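Local structure of ORF48 (Lactococcus phage TP901-1, 3U6X) at residues F2-H8 and Q55-M61; Q13-K17 and M92-K96. The protein is a phage baseplate upper protein, whose immunoglobulin-like region is thought to link the baseplate core to the receptor-binding proteins. All coordinates share one frame; numbering follows the deposited sequence.

How the contacts relate
Contact 1 joins strand 3-8 to strand 56-60 along most of their length, while contact 2 joins the start of strand 16-22 to the end of strand 86-92 and the loop that follows it. The chain passes through them alternately, so the two contacts interlock distant parts of the sequence. Their centres are about 11 Å apart. They meet through the inward side chains of strand 3-8: Leu6 CD1 lies 3.7 Å from Val16 CG1, and the His8 ring packs on Pro14 with CE1 3.4 Å from CD. The curved antiparallel sheet thus brings non-adjacent strands face to face around a shared apolar interior.

Contact 1: F2-H8 and Q55-M61; sequences FKFVLEH and QKVYVEM
His8 CG sits between its backbone N and carbonyl carbon (chi1 62°), which folds the imidazole across to the 55-61 segment and lays one ring face against Gln55. Gln55 CA makes a CH-pi contact there, 3.7 Å from the ring centroid, while the ring carbon CD2 meets a methyl of Val57 crossing at about a right angle. On the other sheet face, a bend in the Lys56 chain (chi3 -89°) returns its ammonium beside Glu7. Lys56 NZ and Glu7 OE1 form a salt bridge, whose hydrogen bond is weak at 3.3 Å, and Tyr101 also bonds to OE1.

Phe4 pairs with Val59 and Leu6 with Val57 through two backbone hydrogen bonds each; Val59 N lies 2.8 Å from Phe4 O. At the far end His8 N gives a further backbone hydrogen bond to Gln55 O, 2.9 Å. Branched Val5 suits its extended backbone, and its CG2 lies 3.7 Å from CD1 of Tyr58, whose ring lends hydrophobic cover while Asp53 bonds to its hydroxyl. Leu6 CD1 and Val59 CG2, 4.0 Å apart, supply flexible and compact hydrocarbon to the buried face.

Strand 3-8 is flanked by strands 56-60 and 97-102, strand 56-60 by strand 43-53 as well. Phe4 stacks its ring on Phe90 of strand 86-92, which Leu6 and Met61 also touch.

Contact 2: Q13-K17 and M92-K96; sequences QPEVK and MSDAK
Val16 and Met92 form an antiparallel, non-hydrogen-bonded pair, with their CA atoms 4.6 Å apart. One residue along, the backbone hydrogen bond from Ser93 N to Glu15 O spans 2.9 Å and is nearly straight, with 164° at the hydrogen. Met92 CA also turns its hydrogen toward Glu15 O, so this carbonyl receives both a conventional bond and a weaker CA-H...O contact. Beyond Ser93 the chain bends through Asp94, whose positive phi of 69° marks a turn away from extended geometry.

Among the side chains, Pro14 and Met92 carry the packing. Met92 has CG anti to the backbone N (chi1 -175°), and further bends in the chain bring its sulfur to the proline ring, where SD lies 3.5 Å from Pro14 CG. A pliable thioether suits this place because it can follow the rigid outline of the ring. Pro14, in the loop that leads into strand 16-22, presents a rigid apolar surface. Ala95 adds its methyl to the same ring, CB to Pro14 CB being 4.1 Å, a small group that fits beside the turn. Val16 CG2 touches Met92 SD more loosely, at 4.3 Å. On the polar side, one water accepts from Glu15 N and donates to Asp94 OD2 at 2.9 Å, tying the turn to the backbone of the other segment.

Tyr52 of strand 43-53 bonds to the Pro14 carbonyl. Neighbouring antiparallel strands that part into loops, with Pro14 and Met92 packed between them, are in keeping with one end of an immunoglobulin-like beta fold.

Contact 1: F2-H8 and Q55-M61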
loop_
_atom_site.group_PDB
_atom_site.type_symbol
_atom_site.label_atom_id
_atom_site.label_comp_id
_atom_site.label_asym_id
_atom_site.label_seq_id
_atom_site.Cartn_x
_atom_site.Cartn_y
_atom_site.Cartn_z
ATOM N N PHE V 2 3.498 33.405 54.745
ATOM C CA PHE V 2 2.054 33.251 54.956
ATOM C C PHE V 2 1.423 33.627 53.610
ATOM O O PHE V 2 0.642 32.852 53.068
ATOM C CB PHE V 2 1.587 34.246 56.039
ATOM C CG PHE V 2 0.132 34.292 56.431
ATOM C CD1 PHE V 2 -0.474 33.199 57.029
ATOM C CD2 PHE V 2 -0.573 35.486 56.399
ATOM C CE1 PHE V 2 -1.807 33.259 57.461
ATOM C CE2 PHE V 2 -1.887 35.558 56.879
ATOM C CZ PHE V 2 -2.501 34.439 57.386
ATOM N N LYS V 3 1.825 34.790 53.043
ATOM C CA LYS V 3 1.379 35.265 51.736
ATOM C C LYS V 3 2.599 35.388 50.821
ATOM O O LYS V 3 3.517 36.152 51.115
ATOM C CB LYS V 3 0.617 36.592 51.861
ATOM C CG LYS V 3 -0.404 36.843 50.752
ATOM C CD LYS V 3 -1.526 37.746 51.260
ATOM C CE LYS V 3 -2.613 37.991 50.244
ATOM N NZ LYS V 3 -3.657 38.893 50.795
ATOM N N PHE V 4 2.638 34.560 49.759
ATOM C CA PHE V 4 3.730 34.478 48.785
ATOM C C PHE V 4 3.204 34.735 47.373
ATOM O O PHE V 4 2.079 34.348 47.052
ATOM C CB PHE V 4 4.368 33.084 48.841
ATOM C CG PHE V 4 5.798 33.017 48.376
ATOM C CD1 PHE V 4 6.846 33.281 49.255
ATOM C CD2 PHE V 4 6.107 32.647 47.075
ATOM C CE1 PHE V 4 8.180 33.211 48.827
ATOM C CE2 PHE V 4 7.443 32.577 46.647
ATOM C CZ PHE V 4 8.466 32.866 47.526
ATOM N N VAL V 5 4.024 35.365 46.524
ATOM C CA VAL V 5 3.635 35.719 45.156
ATOM C C VAL V 5 4.453 34.938 44.140
ATOM O O VAL V 5 5.686 34.965 44.176
ATOM C CB VAL V 5 3.718 37.253 44.861
ATOM C CG1 VAL V 5 3.247 37.560 43.449
ATOM C CG2 VAL V 5 2.924 38.091 45.855
ATOM N N LEU V 6 3.760 34.271 43.211
ATOM C CA LEU V 6 4.408 33.551 42.130
ATOM C C LEU V 6 4.036 34.195 40.815
ATOM O O LEU V 6 2.865 34.185 40.416
ATOM C CB LEU V 6 4.038 32.070 42.106
ATOM C CG LEU V 6 4.294 31.242 43.359
ATOM C CD1 LEU V 6 3.629 29.878 43.221
ATOM C CD2 LEU V 6 5.789 31.073 43.624
ATOM N N GLU V 7 5.036 34.805 40.164
ATOM C CA GLU V 7 4.863 35.424 38.855
ATOM C C GLU V 7 4.987 34.302 37.843
ATOM O O GLU V 7 5.805 33.402 38.033
ATOM C CB GLU V 7 5.895 36.543 38.623
ATOM C CG GLU V 7 5.563 37.836 39.364
ATOM C CD GLU V 7 6.431 39.062 39.108
ATOM O OE1 GLU V 7 6.279 40.050 39.862
ATOM O OE2 GLU V 7 7.252 39.044 38.160
ATOM N N HIS V 8 4.130 34.283 36.821
ATOM C CA HIS V 8 4.152 33.193 35.832
ATOM C C HIS V 8 3.944 33.594 34.363
ATOM O O HIS V 8 3.694 34.755 34.073
ATOM C CB HIS V 8 3.178 32.087 36.242
ATOM C CG HIS V 8 1.754 32.524 36.312
ATOM N ND1 HIS V 8 0.939 32.485 35.201
ATOM C CD2 HIS V 8 1.050 33.012 37.350
ATOM C CE1 HIS V 8 -0.233 32.964 35.590
ATOM N NE2 HIS V 8 -0.219 33.283 36.873
ATOM N N GLN V 55 -0.730 37.037 35.273
ATOM C CA GLN V 55 0.607 36.446 35.487
ATOM C C GLN V 55 1.142 36.511 36.919
ATOM O O GLN V 55 2.358 36.549 37.124
ATOM C CB GLN V 55 1.624 37.002 34.479
ATOM C CG GLN V 55 1.207 36.769 33.029
ATOM C CD GLN V 55 2.209 37.259 32.015
ATOM O OE1 GLN V 55 3.142 38.015 32.315
ATOM N NE2 GLN V 55 2.027 36.830 30.781
ATOM N N LYS V 56 0.223 36.490 37.905
ATOM C CA LYS V 56 0.541 36.566 39.332
ATOM C C LYS V 56 -0.432 35.709 40.125
ATOM O O LYS V 56 -1.647 35.873 39.988
ATOM C CB LYS V 56 0.433 38.027 39.816
ATOM C CG LYS V 56 1.754 38.670 40.221
ATOM C CD LYS V 56 1.636 40.202 40.409
ATOM C CE LYS V 56 1.878 40.977 39.127
ATOM N NZ LYS V 56 3.329 41.092 38.807
ATOM N N VAL V 57 0.102 34.792 40.952
ATOM C CA VAL V 57 -0.683 33.957 41.852
ATOM C C VAL V 57 -0.341 34.426 43.263
ATOM O O VAL V 57 0.836 34.486 43.626
ATOM C CB VAL V 57 -0.392 32.430 41.716
ATOM C CG1 VAL V 57 -1.422 31.614 42.481
ATOM C CG2 VAL V 57 -0.368 31.995 40.272
ATOM N N TYR V 58 -1.361 34.717 44.062
ATOM C CA TYR V 58 -1.178 35.043 45.468
ATOM C C TYR V 58 -1.504 33.777 46.263
ATOM O O TYR V 58 -2.625 33.288 46.188
ATOM C CB TYR V 58 -2.045 36.233 45.872
ATOM C CG TYR V 58 -1.824 37.441 44.990
ATOM C CD1 TYR V 58 -0.725 38.276 45.177
ATOM C CD2 TYR V 58 -2.729 37.767 43.982
ATOM C CE1 TYR V 58 -0.506 39.379 44.349
ATOM C CE2 TYR V 58 -2.530 38.875 43.160
ATOM C CZ TYR V 58 -1.417 39.677 43.347
ATOM O OH TYR V 58 -1.230 40.762 42.529
ATOM N N VAL V 59 -0.488 33.184 46.903
ATOM C CA VAL V 59 -0.570 31.936 47.658
ATOM C C VAL V 59 -0.591 32.237 49.145
ATOM O O VAL V 59 0.413 32.673 49.707
ATOM C CB VAL V 59 0.592 30.980 47.286
ATOM C CG1 VAL V 59 0.415 29.623 47.944
ATOM C CG2 VAL V 59 0.720 30.821 45.767
ATOM N N GLU V 60 -1.746 32.021 49.769
ATOM C CA GLU V 60 -1.951 32.204 51.203
ATOM C C GLU V 60 -1.894 30.837 51.909
ATOM O O GLU V 60 -2.646 29.947 51.556
ATOM C CB GLU V 60 -3.287 32.889 51.466
ATOM C CG GLU V 60 -3.148 34.345 51.843
ATOM C CD GLU V 60 -3.844 34.707 53.137
ATOM O OE1 GLU V 60 -3.131 34.962 54.132
ATOM O OE2 GLU V 60 -5.098 34.723 53.161
ATOM N N MET V 61 -0.996 30.681 52.878
ATOM C CA MET V 61 -0.717 29.460 53.638
ATOM C C MET V 61 -0.831 29.768 55.143
ATOM O O MET V 61 -0.654 30.919 55.511
ATOM C CB MET V 61 0.753 29.056 53.367
ATOM C CG MET V 61 1.020 28.648 51.959
ATOM S SD MET V 61 2.781 28.636 51.627
ATOM C CE MET V 61 2.894 30.163 50.768
#

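Contact 2: Q13-K17 and M92-K96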
loop_
_atom_site.group_PDB
_atom_site.type_symbol
_atom_site.label_atom_id
_atom_site.label_comp_id
_atom_site.label_asym_id
_atom_site.label_seq_id
_atom_site.Cartn_x
_atom_site.Cartn_y
_atom_site.Cartn_z
ATOM N N GLN V 13 -5.207 31.025 35.143
ATOM C CA GLN V 13 -5.100 30.850 36.587
ATOM C C GLN V 13 -4.528 29.476 36.906
ATOM O O GLN V 13 -5.285 28.572 37.271
ATOM C CB GLN V 13 -6.459 31.091 37.296
ATOM C CG GLN V 13 -7.019 32.502 37.145
ATOM C CD GLN V 13 -7.688 32.702 35.826
ATOM O OE1 GLN V 13 -8.459 31.861 35.360
ATOM N NE2 GLN V 13 -7.360 33.799 35.180
ATOM N N PRO V 14 -3.193 29.293 36.777
ATOM C CA PRO V 14 -2.603 27.972 37.035
ATOM C C PRO V 14 -2.740 27.475 38.459
ATOM O O PRO V 14 -2.616 28.259 39.390
ATOM C CB PRO V 14 -1.137 28.159 36.643
ATOM C CG PRO V 14 -0.899 29.575 36.726
ATOM C CD PRO V 14 -2.160 30.240 36.326
ATOM N N GLU V 15 -3.049 26.181 38.622
ATOM C CA GLU V 15 -3.173 25.550 39.930
ATOM C C GLU V 15 -1.786 25.472 40.575
ATOM O O GLU V 15 -0.790 25.191 39.899
ATOM C CB GLU V 15 -3.760 24.145 39.799
ATOM C CG GLU V 15 -5.062 23.938 40.550
ATOM C CD GLU V 15 -5.040 24.228 42.042
ATOM O OE1 GLU V 15 -5.532 25.315 42.427
ATOM O OE2 GLU V 15 -4.563 23.370 42.822
ATOM N N VAL V 16 -1.727 25.783 41.872
ATOM C CA VAL V 16 -0.488 25.758 42.641
ATOM C C VAL V 16 -0.708 24.807 43.811
ATOM O O VAL V 16 -1.747 24.853 44.483
ATOM C CB VAL V 16 -0.038 27.180 43.109
ATOM C CG1 VAL V 16 1.238 27.124 43.948
ATOM C CG2 VAL V 16 0.163 28.114 41.923
ATOM N N LYS V 17 0.268 23.908 44.012
ATOM C CA LYS V 17 0.273 22.952 45.103
ATOM C C LYS V 17 1.569 23.123 45.885
ATOM O O LYS V 17 2.666 23.181 45.297
ATOM C CB LYS V 17 0.081 21.529 44.584
ATOM C CG LYS V 17 -1.372 21.163 44.364
ATOM C CD LYS V 17 -1.476 19.992 43.385
ATOM C CE LYS V 17 -2.896 19.524 43.194
ATOM N NZ LYS V 17 -2.978 18.493 42.128
ATOM N N MET V 92 3.683 24.425 40.187
ATOM C CA MET V 92 2.660 25.005 39.333
ATOM C C MET V 92 2.265 24.017 38.231
ATOM O O MET V 92 3.108 23.329 37.651
ATOM C CB MET V 92 3.162 26.316 38.728
ATOM C CG MET V 92 2.116 27.048 37.912
ATOM S SD MET V 92 2.184 28.820 38.165
ATOM C CE MET V 92 3.557 29.151 37.312
ATOM N N SER V 93 0.978 23.953 37.951
ATOM C CA SER V 93 0.444 23.113 36.895
ATOM C C SER V 93 0.089 24.003 35.706
ATOM O O SER V 93 -0.641 24.990 35.874
ATOM C CB SER V 93 -0.804 22.377 37.380
ATOM O OG SER V 93 -0.510 21.469 38.429
ATOM N N ASP V 94 0.598 23.634 34.492
ATOM C CA ASP V 94 0.314 24.294 33.210
ATOM C C ASP V 94 0.871 25.691 33.007
ATOM O O ASP V 94 0.241 26.493 32.295
ATOM C CB ASP V 94 -1.195 24.259 32.875
ATOM C CG ASP V 94 -1.935 23.010 33.334
ATOM O OD1 ASP V 94 -1.346 21.894 33.253
ATOM O OD2 ASP V 94 -3.078 23.145 33.812
ATOM N N ALA V 95 2.058 25.984 33.589
ATOM C CA ALA V 95 2.774 27.265 33.455
ATOM C C ALA V 95 4.088 27.178 34.151
ATOM O O ALA V 95 4.302 26.234 34.909
ATOM C CB ALA V 95 1.961 28.410 34.027
ATOM N N LYS V 96 4.983 28.138 33.879
ATOM C CA LYS V 96 6.301 28.216 34.503
ATOM C C LYS V 96 6.344 29.395 35.459
ATOM O O LYS V 96 5.802 30.453 35.131
ATOM C CB LYS V 96 7.383 28.424 33.427
ATOM C CG LYS V 96 7.721 27.193 32.607
ATOM C CD LYS V 96 9.065 27.390 31.953
ATOM C CE LYS V 96 9.764 26.088 31.715
ATOM N NZ LYS V 96 9.899 25.820 30.265
HETATM O O HOH W 1 -4.032 25.037 35.741
#